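Local coordinates for protein ornithine cyclodeaminase (Methanococcus maripaludis S2, PDB 3C2Q) that converts L-ornithine to L-proline with release of ammonia, using NAD(+) as cofactor, at residues B[17-22]-B[70-75]; B[175-180]-B[229-234]; B[181-186]-B[205-210]. All coordinates share one frame; numbering follows the deposited sequence.

Interaction 1 (B[17-22]-B[70-75])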
loop_
_atom_site.group_PDB
_atom_site.type_symbol
_atom_site.label_atom_id
_atom_site.label_comp_id
_atom_site.label_asym_id
_atom_site.label_seq_id
_atom_site.Cartn_x
_atom_site.Cartn_y
_atom_site.Cartn_z
ATOM N N LEU B 17 37.383 -7.546 -25.166
ATOM C CA LEU B 17 37.681 -7.444 -26.598
ATOM C C LEU B 17 37.374 -6.069 -27.186
ATOM O O LEU B 17 37.968 -5.678 -28.192
ATOM C CB LEU B 17 36.980 -8.551 -27.387
ATOM C CG LEU B 17 37.485 -9.978 -27.088
ATOM C CD1 LEU B 17 37.066 -10.915 -28.199
ATOM C CD2 LEU B 17 39.017 -10.032 -26.909
ATOM N N LYS B 18 36.425 -5.355 -26.568
ATOM C CA LYS B 18 36.114 -3.954 -26.894
ATOM C C LYS B 18 35.593 -3.225 -25.648
ATOM O O LYS B 18 35.193 -3.873 -24.686
ATOM C CB LYS B 18 35.124 -3.810 -28.068
ATOM C CG LYS B 18 34.459 -5.071 -28.583
ATOM C CD LYS B 18 33.363 -4.729 -29.622
ATOM C CE LYS B 18 32.568 -5.955 -30.026
ATOM N NZ LYS B 18 31.246 -5.600 -30.646
ATOM N N ASP B 19 35.635 -1.890 -25.666
ATOM C CA ASP B 19 35.059 -1.075 -24.599
ATOM C C ASP B 19 33.638 -1.577 -24.332
ATOM O O ASP B 19 32.897 -1.851 -25.267
ATOM C CB ASP B 19 35.016 0.403 -24.987
ATOM C CG ASP B 19 36.400 1.042 -25.098
ATOM O OD1 ASP B 19 37.425 0.367 -24.823
ATOM O OD2 ASP B 19 36.453 2.246 -25.449
ATOM N N SER B 20 33.307 -1.750 -23.051
ATOM C CA SER B 20 31.956 -2.116 -22.581
ATOM C C SER B 20 31.445 -3.455 -23.087
ATOM O O SER B 20 30.245 -3.727 -23.022
ATOM C CB SER B 20 30.939 -1.024 -22.913
ATOM O OG SER B 20 31.446 0.255 -22.576
ATOM N N VAL B 21 32.338 -4.308 -23.588
ATOM C CA VAL B 21 31.931 -5.658 -23.942
ATOM C C VAL B 21 32.837 -6.656 -23.208
ATOM O O VAL B 21 34.062 -6.568 -23.273
ATOM C CB VAL B 21 31.880 -5.880 -25.503
ATOM C CG1 VAL B 21 31.413 -7.298 -25.840
ATOM C CG2 VAL B 21 30.976 -4.843 -26.166
ATOM N N LEU B 22 32.222 -7.596 -22.509
ATOM C CA LEU B 22 32.908 -8.481 -21.612
ATOM C C LEU B 22 33.010 -9.872 -22.186
ATOM O O LEU B 22 32.124 -10.287 -22.906
ATOM C CB LEU B 22 32.128 -8.530 -20.295
ATOM C CG LEU B 22 31.730 -7.168 -19.738
ATOM C CD1 LEU B 22 30.832 -7.373 -18.531
ATOM C CD2 LEU B 22 32.970 -6.397 -19.356
ATOM N N LYS B 70 32.290 1.446 -18.023
ATOM C CA LYS B 70 33.647 1.953 -17.830
ATOM C C LYS B 70 34.740 0.925 -18.157
ATOM O O LYS B 70 35.920 1.255 -18.094
ATOM C CB LYS B 70 33.840 2.507 -16.426
ATOM C CG LYS B 70 33.130 3.863 -16.216
ATOM C CD LYS B 70 33.413 4.380 -14.830
ATOM C CE LYS B 70 32.499 5.531 -14.443
ATOM N NZ LYS B 70 32.723 6.715 -15.294
ATOM N N VAL B 71 34.351 -0.301 -18.507
ATOM C CA VAL B 71 35.341 -1.321 -18.910
ATOM C C VAL B 71 35.953 -0.974 -20.283
ATOM O O VAL B 71 35.223 -0.693 -21.238
ATOM C CB VAL B 71 34.752 -2.744 -18.882
ATOM C CG1 VAL B 71 35.781 -3.810 -19.405
ATOM C CG2 VAL B 71 34.317 -3.103 -17.467
ATOM N N LYS B 72 37.291 -0.970 -20.350
ATOM C CA LYS B 72 38.025 -0.603 -21.584
ATOM C C LYS B 72 38.610 -1.818 -22.290
ATOM O O LYS B 72 38.941 -2.806 -21.652
ATOM C CB LYS B 72 39.155 0.389 -21.272
ATOM C CG LYS B 72 38.699 1.705 -20.651
ATOM C CD LYS B 72 37.667 2.416 -21.545
ATOM C CE LYS B 72 37.055 3.636 -20.848
ATOM N NZ LYS B 72 35.770 4.051 -21.506
ATOM N N LYS B 73 38.712 -1.751 -23.620
ATOM C CA LYS B 73 39.355 -2.812 -24.393
ATOM C C LYS B 73 40.674 -3.153 -23.706
ATOM O O LYS B 73 41.420 -2.248 -23.336
ATOM C CB LYS B 73 39.601 -2.340 -25.842
ATOM C CG LYS B 73 40.380 -3.369 -26.656
ATOM C CD LYS B 73 40.442 -3.080 -28.128
ATOM C CE LYS B 73 40.990 -4.348 -28.800
ATOM N NZ LYS B 73 41.435 -4.165 -30.202
ATOM N N GLY B 74 40.924 -4.442 -23.486
ATOM C CA GLY B 74 42.182 -4.899 -22.874
ATOM C C GLY B 74 42.184 -5.062 -21.360
ATOM O O GLY B 74 43.110 -5.675 -20.802
ATOM N N ASP B 75 41.172 -4.507 -20.669
ATOM C CA ASP B 75 41.062 -4.663 -19.201
ATOM C C ASP B 75 40.934 -6.145 -18.915
ATOM O O ASP B 75 40.159 -6.802 -19.573
ATOM C CB ASP B 75 39.785 -3.983 -18.650
ATOM C CG ASP B 75 39.912 -2.477 -18.489
ATOM O OD1 ASP B 75 41.027 -1.929 -18.617
ATOM O OD2 ASP B 75 38.868 -1.823 -18.203
HETATM O O HOH W 1 34.123 1.766 -21.750
#
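The carbonyl oxygen of Val-71 receives two bonds, one from Ser-20 N and one from a water. The Ser-20 N to Val-71 O distance is 2.8 Å. The water donates to Val-71 O at 2.7 Å. The same water accepts from Lys-72 NZ at 2.8 Å and, at longer range, from Ser-20 OG. It thus ties the two loops together beside their direct bond. Asp-19 CA also sits near the carbonyl, in a CA-H...O contact of 3.4 Å to Val-71 O.

Asp-19 makes the second direct bond. Its OD1 accepts from Lys-73 N at 2.8 Å, nearly in line with the C-O bond. The first torsion (chi1 -68°) sets CG beside the backbone N of Asp-19, and from there OD1 meets Lys-73 N. Asp-19 OD2 lies 4.4 Å from Lys-72 NZ, too far for a salt bridge, though the opposite charges probably still attract. Lys-73 runs extended beyond CG, and its CE passes 3.4 Å from Leu-17 O. At the buried end, Leu-22 CD2 rests against both methyls of Val-71, and the two side chains cross at about a right angle. Val-53 of strand 53-57 touches both.

Lys-18 NZ forms a salt bridge with Asp-213 of the second subunit. Ser-20 O bonds Asn-212 of that subunit. The contact joins two type II beta turns, Lys-18 to Val-21 and Lys-72 to Asp-75, in loops next to the paired antiparallel strands 12-15 and 76-79 of the mixed sheet.

Interaction 2 (B[175-180]-B[229-234])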
loop_
_atom_site.group_PDB
_atom_site.type_symbol
_atom_site.label_atom_id
_atom_site.label_comp_id
_atom_site.label_asym_id
_atom_site.label_seq_id
_atom_site.Cartn_x
_atom_site.Cartn_y
_atom_site.Cartn_z
ATOM N N THR B 175 14.139 22.162 -4.539
ATOM C CA THR B 175 13.296 23.300 -4.899
ATOM C C THR B 175 12.101 23.478 -3.959
ATOM O O THR B 175 11.702 24.611 -3.709
ATOM C CB THR B 175 12.823 23.307 -6.387
ATOM O OG1 THR B 175 12.003 22.143 -6.649
ATOM C CG2 THR B 175 14.042 23.335 -7.333
ATOM N N HIS B 176 11.541 22.380 -3.428
ATOM C CA HIS B 176 10.504 22.529 -2.383
ATOM C C HIS B 176 11.037 22.983 -1.040
ATOM O O HIS B 176 10.343 23.729 -0.338
ATOM C CB HIS B 176 9.592 21.289 -2.240
ATOM C CG HIS B 176 8.728 21.046 -3.456
ATOM N ND1 HIS B 176 7.762 21.940 -3.881
ATOM C CD2 HIS B 176 8.690 20.010 -4.329
ATOM C CE1 HIS B 176 7.162 21.460 -4.958
ATOM N NE2 HIS B 176 7.725 20.301 -5.263
ATOM N N ASP B 177 12.236 22.526 -0.677
ATOM C CA ASP B 177 12.932 23.059 0.501
ATOM C C ASP B 177 13.049 24.594 0.345
ATOM O O ASP B 177 12.743 25.369 1.263
ATOM C CB ASP B 177 14.318 22.426 0.653
ATOM C CG ASP B 177 15.182 23.109 1.741
ATOM O OD1 ASP B 177 14.826 23.092 2.956
ATOM O OD2 ASP B 177 16.255 23.637 1.371
ATOM N N ILE B 178 13.447 25.024 -0.845
ATOM C CA ILE B 178 13.658 26.447 -1.092
ATOM C C ILE B 178 12.343 27.214 -1.150
ATOM O O ILE B 178 12.248 28.317 -0.596
ATOM C CB ILE B 178 14.561 26.645 -2.347
ATOM C CG1 ILE B 178 15.982 26.212 -1.970
ATOM C CG2 ILE B 178 14.496 28.152 -2.825
ATOM C CD1 ILE B 178 16.922 25.897 -3.148
ATOM N N GLU B 179 11.318 26.629 -1.775
ATOM C CA GLU B 179 9.951 27.145 -1.684
ATOM C C GLU B 179 9.532 27.407 -0.251
ATOM O O GLU B 179 8.899 28.452 0.041
ATOM C CB GLU B 179 8.920 26.189 -2.312
ATOM C CG GLU B 179 7.544 26.782 -2.439
ATOM C CD GLU B 179 6.443 25.730 -2.672
ATOM O OE1 GLU B 179 6.750 24.594 -3.134
ATOM O OE2 GLU B 179 5.261 26.025 -2.393
ATOM N N SER B 180 9.835 26.460 0.643
ATOM C CA SER B 180 9.370 26.629 2.012
ATOM C C SER B 180 10.205 27.711 2.707
ATOM O O SER B 180 9.671 28.469 3.509
ATOM C CB SER B 180 9.328 25.298 2.808
ATOM O OG SER B 180 10.632 24.789 2.955
ATOM N N GLY B 229 16.764 26.568 5.832
ATOM C CA GLY B 229 16.331 25.318 5.193
ATOM C C GLY B 229 17.500 24.364 4.989
ATOM O O GLY B 229 18.649 24.608 5.414
ATOM N N ILE B 230 17.206 23.238 4.347
ATOM C CA ILE B 230 18.187 22.172 4.177
ATOM C C ILE B 230 19.353 22.605 3.281
ATOM O O ILE B 230 20.507 22.409 3.648
ATOM C CB ILE B 230 17.513 20.902 3.584
ATOM C CG1 ILE B 230 16.459 20.334 4.545
ATOM C CG2 ILE B 230 18.593 19.851 3.244
ATOM C CD1 ILE B 230 15.307 19.516 3.789
HETATM N N MSE B 231 19.059 23.146 2.105
HETATM C CA MSE B 231 20.099 23.513 1.143
HETATM C C MSE B 231 20.949 24.664 1.734
HETATM O O MSE B 231 22.176 24.641 1.635
HETATM C CB MSE B 231 19.483 23.950 -0.197
HETATM C CG MSE B 231 18.489 22.943 -0.824
HETATM SE SE MSE B 231 19.304 21.134 -0.800
HETATM C CE MSE B 231 20.648 21.446 -2.052
ATOM N N TYR B 232 20.285 25.626 2.368
ATOM C CA TYR B 232 20.983 26.675 3.143
ATOM C C TYR B 232 21.978 26.100 4.159
ATOM O O TYR B 232 23.156 26.475 4.178
ATOM C CB TYR B 232 19.975 27.588 3.834
ATOM C CG TYR B 232 20.593 28.578 4.813
ATOM C CD1 TYR B 232 21.045 29.834 4.378
ATOM C CD2 TYR B 232 20.721 28.261 6.170
ATOM C CE1 TYR B 232 21.614 30.753 5.292
ATOM C CE2 TYR B 232 21.290 29.178 7.094
ATOM C CZ TYR B 232 21.729 30.418 6.632
ATOM O OH TYR B 232 22.292 31.313 7.525
ATOM N N GLN B 233 21.533 25.172 4.992
ATOM C CA GLN B 233 22.436 24.576 5.942
ATOM C C GLN B 233 23.585 23.808 5.296
ATOM O O GLN B 233 24.674 23.742 5.885
ATOM C CB GLN B 233 21.720 23.705 6.962
ATOM C CG GLN B 233 20.799 24.505 7.887
ATOM C CD GLN B 233 21.533 25.444 8.843
ATOM O OE1 GLN B 233 22.742 25.309 9.082
ATOM N NE2 GLN B 233 20.790 26.405 9.394
ATOM N N CYS B 234 23.349 23.215 4.128
ATOM C CA CYS B 234 24.441 22.535 3.412
ATOM C C CYS B 234 25.503 23.559 2.984
ATOM O O CYS B 234 26.702 23.309 3.139
ATOM C CB CYS B 234 23.930 21.766 2.184
ATOM S SG CYS B 234 23.024 20.240 2.633
HETATM O O HOH W 2 17.400 26.008 1.979
#
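Asp-177, Met-231 and Ile-230 carry this buried contact, with the carboxylate of Asp-177 set against the first turn of helix 230-237. OD1 accepts from Ile-230 N at 2.8 Å, on the syn side and 25° out of the carboxylate plane. OD2 accepts from Met-231 N at 2.9 Å in an almost straight bond, with the donor above the carboxylate plane. A water donates to Asp-177 OD2 at 2.7 Å and accepts from Tyr-232 N, so the carboxylate reaches a third backbone N-H indirectly. CG of Asp-177 is anti to its own backbone N (chi1 171°), which carries the carboxylate out from helix 171-183. The N-terminal end of the facing helix would probably favour the negative charge.

The apolar parts close in around the acid. Ile-230 lays CB, CG1 and CD1 alongside OD1, the nearest being CB at 3.5 Å from Asp-177 OD1. Met-231 is a selenomethionine. Its CG lies 3.2 Å from Asp-177 OD2, and the chain then bends at chi2 and chi3, leading the end of the side chain away. Ile-178 CD1 meets Met-231 CG at 4.1 Å, with the side chains crossing at about a right angle. Ile-147 of helix 145-148 touches both Asp-177 and Ile-230.

Gly-229 holds the N-cap position. A CB there would point toward helix 171-183 and clash with Asp-177 OD1. The axes of the short helical segments approach to 9.5 Å, and their directions differ by 100°. The arrangement is a helix N-terminus whose first backbone N-H groups are bound by an acidic side chain from another helix, within the Rossmann-fold region that probably binds NAD(+).

Interaction 3 (B[181-186]-B[205-210])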
loop_
_atom_site.group_PDB
_atom_site.type_symbol
_atom_site.label_atom_id
_atom_site.label_comp_id
_atom_site.label_asym_id
_atom_site.label_seq_id
_atom_site.Cartn_x
_atom_site.Cartn_y
_atom_site.Cartn_z
ATOM N N ALA B 181 11.488 27.807 2.372
ATOM C CA ALA B 181 12.342 28.865 2.932
ATOM C C ALA B 181 11.879 30.255 2.495
ATOM O O ALA B 181 11.761 31.158 3.328
ATOM C CB ALA B 181 13.810 28.633 2.564
ATOM N N LEU B 182 11.576 30.423 1.211
ATOM C CA LEU B 182 11.177 31.728 0.678
ATOM C C LEU B 182 9.764 32.089 1.022
ATOM O O LEU B 182 9.481 33.246 1.352
ATOM C CB LEU B 182 11.342 31.786 -0.850
ATOM C CG LEU B 182 12.771 31.643 -1.360
ATOM C CD1 LEU B 182 12.736 31.687 -2.898
ATOM C CD2 LEU B 182 13.666 32.724 -0.833
ATOM N N TYR B 183 8.847 31.120 0.906
ATOM C CA TYR B 183 7.421 31.400 1.000
ATOM C C TYR B 183 6.630 30.727 2.130
ATOM O O TYR B 183 5.435 30.993 2.293
ATOM C CB TYR B 183 6.744 31.108 -0.338
ATOM C CG TYR B 183 7.451 31.807 -1.475
ATOM C CD1 TYR B 183 7.442 33.208 -1.575
ATOM C CD2 TYR B 183 8.176 31.081 -2.414
ATOM C CE1 TYR B 183 8.123 33.846 -2.580
ATOM C CE2 TYR B 183 8.869 31.717 -3.430
ATOM C CZ TYR B 183 8.829 33.090 -3.515
ATOM O OH TYR B 183 9.513 33.724 -4.523
ATOM N N GLY B 184 7.262 29.824 2.858
ATOM C CA GLY B 184 6.549 29.124 3.932
ATOM C C GLY B 184 5.660 27.956 3.466
ATOM O O GLY B 184 4.897 27.388 4.289
ATOM N N THR B 185 5.757 27.594 2.179
ATOM C CA THR B 185 4.915 26.514 1.602
ATOM C C THR B 185 5.711 25.406 0.875
ATOM O O THR B 185 6.874 25.588 0.504
ATOM C CB THR B 185 3.906 27.064 0.554
ATOM O OG1 THR B 185 4.628 27.683 -0.520
ATOM C CG2 THR B 185 2.969 28.087 1.159
ATOM N N SER B 186 5.053 24.262 0.669
ATOM C CA SER B 186 5.534 23.241 -0.257
ATOM C C SER B 186 4.312 22.834 -1.037
ATOM O O SER B 186 3.281 22.488 -0.439
ATOM C CB SER B 186 6.110 22.046 0.499
ATOM O OG SER B 186 6.752 21.143 -0.413
ATOM N N ILE B 205 7.350 27.529 -8.773
ATOM C CA ILE B 205 8.038 28.206 -9.911
ATOM C C ILE B 205 8.722 29.518 -9.489
ATOM O O ILE B 205 9.820 29.820 -9.982
ATOM C CB ILE B 205 7.116 28.391 -11.162
ATOM C CG1 ILE B 205 7.891 28.836 -12.414
ATOM C CG2 ILE B 205 5.915 29.297 -10.882
ATOM C CD1 ILE B 205 9.036 27.914 -12.842
ATOM N N TYR B 206 8.121 30.270 -8.555
ATOM C CA TYR B 206 8.810 31.472 -8.051
ATOM C C TYR B 206 10.122 31.077 -7.411
ATOM O O TYR B 206 11.127 31.770 -7.574
ATOM C CB TYR B 206 7.999 32.263 -7.035
ATOM C CG TYR B 206 6.760 32.928 -7.520
ATOM C CD1 TYR B 206 6.569 33.232 -8.876
ATOM C CD2 TYR B 206 5.797 33.338 -6.603
ATOM C CE1 TYR B 206 5.434 33.843 -9.304
ATOM C CE2 TYR B 206 4.650 33.981 -7.011
ATOM C CZ TYR B 206 4.472 34.237 -8.360
ATOM O OH TYR B 206 3.313 34.857 -8.756
ATOM N N ALA B 207 10.143 29.951 -6.680
ATOM C CA ALA B 207 11.383 29.516 -6.029
ATOM C C ALA B 207 12.463 29.084 -7.037
ATOM O O ALA B 207 13.653 29.407 -6.884
ATOM C CB ALA B 207 11.111 28.380 -4.979
ATOM N N ILE B 208 12.046 28.363 -8.073
ATOM C CA ILE B 208 12.993 27.958 -9.130
ATOM C C ILE B 208 13.524 29.240 -9.831
ATOM O O ILE B 208 14.722 29.370 -10.058
ATOM C CB ILE B 208 12.303 27.030 -10.150
ATOM C CG1 ILE B 208 11.982 25.659 -9.496
ATOM C CG2 ILE B 208 13.182 26.824 -11.455
ATOM C CD1 ILE B 208 10.881 24.849 -10.255
ATOM N N ASN B 209 12.616 30.152 -10.160
ATOM C CA ASN B 209 12.983 31.424 -10.849
ATOM C C ASN B 209 14.022 32.200 -10.039
ATOM O O ASN B 209 15.005 32.703 -10.576
ATOM C CB ASN B 209 11.732 32.265 -11.096
ATOM C CG ASN B 209 11.913 33.239 -12.247
ATOM O OD1 ASN B 209 12.576 32.909 -13.228
ATOM N ND2 ASN B 209 11.316 34.429 -12.143
ATOM N N ALA B 210 13.839 32.226 -8.727
ATOM C CA ALA B 210 14.746 32.923 -7.822
ATOM C C ALA B 210 16.143 32.325 -7.818
ATOM O O ALA B 210 17.156 33.061 -7.826
ATOM C CB ALA B 210 14.142 32.989 -6.392
#
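The C-terminal end of helix 171-183 packs here on helix 203-214, in the Rossmann-fold region of the chain. Leu-182 and Tyr-183 reach across to Tyr-206, Ala-207 and Ala-210. No hydrogen bond crosses the contact.

Leu-182 uses one methyl. Its CD1 lies 4.0 Å from Ala-210 CB and 4.2 Å from Ala-207 CB. The two alanines are three residues apart on the helix, and their small side chains let the leucine methyl approach the backbone, 4.0 Å from Ala-207 CA.

Tyr-183 comes in beside it with the hydroxyl end of its ring. The first torsion (chi1 -52°) turns CG anti to the carbonyl carbon, and the ring extends from there toward helix 203-214. OH lies 3.3 Å from Tyr-206 CB, and CZ is 3.7 Å from the same Tyr-206 CB. Ala-207 N lies at the ring edge, near its plane, 3.9 Å from Tyr-183 CE2. Leu-182 CB sits over one face of the Tyr-183 ring, offset toward the rim. The ring also stacks with His-203. The two tyrosine side chains cross at about a right angle. The end of the Tyr-206 side chain leads away from this contact, and Tyr-206 packs on Phe-26 of the second subunit. An alanine in place of Tyr-183 would probably open a gap beside Tyr-206 CB and leave the His-203 ring without its stacking partner.

Gly-184, the first residue after the helix, has positive phi, and the chain passes into the short strand 185-186. The contact is apolar helix-to-helix packing, with leucine and tyrosine side chains set against an alanine-bearing helix surface next to the subunit interface.

How the interactions relate
Interactions 2 and 3 are neighbours on helix 171-183, with centres 9 Å apart, and interaction 3 is nested inside the loop that interaction 2 closes. They touch at Glu-179 OE2 and Thr-185 OG1, 2.6 Å apart in a probable hydrogen bond. Interaction 1 joins loops beside the mixed sheet, and its centre is 42 Å from that of interaction 2 and 46 Å from that of interaction 3. Interactions 1 and 3 both touch the second subunit: Leu-22 N is hydrogen-bonded to Asn-209 OD1 of the second subunit. Asn-171, a probable NAD(+) site, has its side chain about 8 Å from that of Ile-178 and about 9 Å from that of Ala-207.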